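Local coordinates for protein endo-pectate lyase (Erwinia chrysanthemi, PDB 3B4N) that cleaves pectate by elimination with the help of calcium and probably acts within the chain, on highly methylated pectins as well, at residues 136-141 against 163-168. Numbering follows the deposited sequence.
Sequences GVTIGT and NLRISA
Two successive coils of the right-handed parallel beta-helix meet where Thr138 and Ile139 run alongside Arg165 and Ile166 in parallel register. The backbone bonds alternate: Arg165 N gives to Val137 O (3.0 Å), Ile139 N to Arg165 O (2.9 Å), and Ser167 N to Ile139 O at a nearly straight N-H...O angle of 169°. At the corner where the chain turns at Asn163, Gly136 N reaches Asn163 O at 2.8 Å from above the carbonyl plane. Gly136 has a positive phi, a backbone shape that suits glycine.

Ile139 and Ile166 point into the helix interior, an aliphatic stack of the kind found inside parallel beta-helices. They lie side by side, Ile139 CG1 to Ile166 CD1 at 3.7 Å in one of the two conformers of Ile166, while Leu164 crosses Ile139 at about a right angle and Leu164 CD2 meets Ile139 CD1 (3.9 Å). Ile154 of strand 154-157 touches both Ile139 and Leu164.

On the other face, the extended start of Arg165 (chi2 -168°) lays CD 3.3 Å from Thr138 OG1, and the bend at chi3 (-52°) then turns NE and the guanidinium, with OG1 at its edge. One water accepts from Arg165 NE (2.8 Å), donates to Gly136 O and bonds Thr138 OG1; a second links Gly136 O with Arg165 NH1. Arg165 NH2 turns to a salt bridge with Glu190 and a bond to Leu26 O, tying this face to strand 22-29.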
loop_
_atom_site.group_PDB
_atom_site.type_symbol
_atom_site.label_atom_id
_atom_site.label_comp_id
_atom_site.label_asym_id
_atom_site.label_seq_id
_atom_site.Cartn_x
_atom_site.Cartn_y
_atom_site.Cartn_z
ATOM N N GLY A 136 4.836 8.191 -12.895
ATOM C CA GLY A 136 4.165 9.138 -12.023
ATOM C C GLY A 136 2.855 9.737 -12.500
ATOM O O GLY A 136 2.346 10.665 -11.873
ATOM N N VAL A 137 2.295 9.223 -13.587
ATOM C CA VAL A 137 1.042 9.775 -14.089
ATOM C C VAL A 137 -0.137 9.384 -13.214
ATOM O O VAL A 137 -0.042 8.468 -12.399
ATOM C CB VAL A 137 0.737 9.301 -15.530
ATOM C CG1 VAL A 137 1.868 9.707 -16.466
ATOM C CG2 VAL A 137 0.521 7.800 -15.552
ATOM N N THR A 138 -1.245 10.092 -13.399
ATOM C CA THR A 138 -2.478 9.843 -12.662
ATOM C C THR A 138 -3.502 9.186 -13.576
ATOM O O THR A 138 -3.598 9.526 -14.758
ATOM C CB THR A 138 -3.108 11.164 -12.150
ATOM O OG1 THR A 138 -2.243 11.772 -11.189
ATOM C CG2 THR A 138 -4.477 10.902 -11.512
ATOM N N ILE A 139 -4.247 8.228 -13.039
ATOM C CA ILE A 139 -5.311 7.594 -13.805
ATOM C C ILE A 139 -6.504 7.455 -12.878
ATOM O O ILE A 139 -6.361 7.487 -11.655
ATOM C CB ILE A 139 -4.934 6.196 -14.353
ATOM C CG1 ILE A 139 -4.729 5.207 -13.206
ATOM C CG2 ILE A 139 -3.707 6.309 -15.252
ATOM C CD1 ILE A 139 -4.618 3.768 -13.683
ATOM N N GLY A 140 -7.686 7.330 -13.465
ATOM C CA GLY A 140 -8.885 7.182 -12.670
ATOM C C GLY A 140 -10.095 7.204 -13.570
ATOM O O GLY A 140 -10.026 7.689 -14.700
ATOM N N THR A 141 -11.196 6.651 -13.079
ATOM C CA THR A 141 -12.436 6.634 -13.837
ATOM C C THR A 141 -13.504 7.243 -12.931
ATOM O O THR A 141 -13.724 8.460 -12.947
ATOM C CB THR A 141 -12.819 5.192 -14.284
ATOM O OG1 THR A 141 -12.814 4.309 -13.156
ATOM C CG2 THR A 141 -11.828 4.671 -15.332
ATOM N N ASN A 163 5.117 3.430 -10.019
ATOM C CA ASN A 163 5.014 4.884 -10.111
ATOM C C ASN A 163 3.703 5.320 -10.748
ATOM O O ASN A 163 3.682 5.884 -11.842
ATOM C CB ASN A 163 6.190 5.427 -10.928
ATOM C CG ASN A 163 7.523 4.891 -10.457
ATOM O OD1 ASN A 163 8.350 4.463 -11.265
ATOM N ND2 ASN A 163 7.745 4.914 -9.160
ATOM N N LEU A 164 2.605 5.078 -10.046
ATOM C CA LEU A 164 1.289 5.414 -10.566
ATOM C C LEU A 164 0.444 6.031 -9.475
ATOM O O LEU A 164 0.544 5.637 -8.319
ATOM C CB LEU A 164 0.612 4.141 -11.078
ATOM C CG LEU A 164 -0.819 4.221 -11.624
ATOM C CD1 LEU A 164 -0.841 5.012 -12.932
ATOM C CD2 LEU A 164 -1.342 2.805 -11.861
ATOM N N ARG A 165 -0.384 7.002 -9.846
ATOM C CA ARG A 165 -1.274 7.649 -8.898
ATOM C C ARG A 165 -2.701 7.381 -9.342
ATOM O O ARG A 165 -3.028 7.493 -10.524
ATOM C CB ARG A 165 -1.030 9.163 -8.850
ATOM C CG ARG A 165 -1.807 9.886 -7.744
ATOM C CD ARG A 165 -1.758 11.399 -7.947
ATOM N NE ARG A 165 -0.389 11.876 -8.110
ATOM C CZ ARG A 165 0.430 12.178 -7.108
ATOM N NH1 ARG A 165 1.660 12.590 -7.374
ATOM N NH2 ARG A 165 0.020 12.092 -5.849
ATOM N N ILE A 166 -3.537 7.007 -8.382
ATOM C CA ILE A 166 -4.944 6.732 -8.631
ATOM C C ILE A 166 -5.717 7.921 -8.069
ATOM O O ILE A 166 -5.599 8.240 -6.885
ATOM C CB ILE A 166 -5.395 5.439 -7.909
ATOM C CG1 ILE A 166 -4.472 4.277 -8.286
ATOM C CG2 ILE A 166 -6.848 5.120 -8.266
ATOM C CD1 ILE A 166 -4.421 3.977 -9.772
ATOM N N SER A 167 -6.496 8.583 -8.920
ATOM C CA SER A 167 -7.269 9.750 -8.495
ATOM C C SER A 167 -8.268 9.520 -7.370
ATOM O O SER A 167 -8.829 8.437 -7.231
ATOM C CB SER A 167 -7.988 10.367 -9.699
ATOM O OG SER A 167 -9.105 9.592 -10.081
ATOM N N ALA A 168 -8.485 10.557 -6.568
ATOM C CA ALA A 168 -9.398 10.468 -5.437
ATOM C C ALA A 168 -10.828 10.121 -5.823
ATOM O O ALA A 168 -11.506 9.397 -5.101
ATOM C CB ALA A 168 -9.383 11.776 -4.650
HETATM O O HOH W 1 0.374 12.050 -10.784
HETATM O O HOH W 2 3.443 12.209 -9.883
#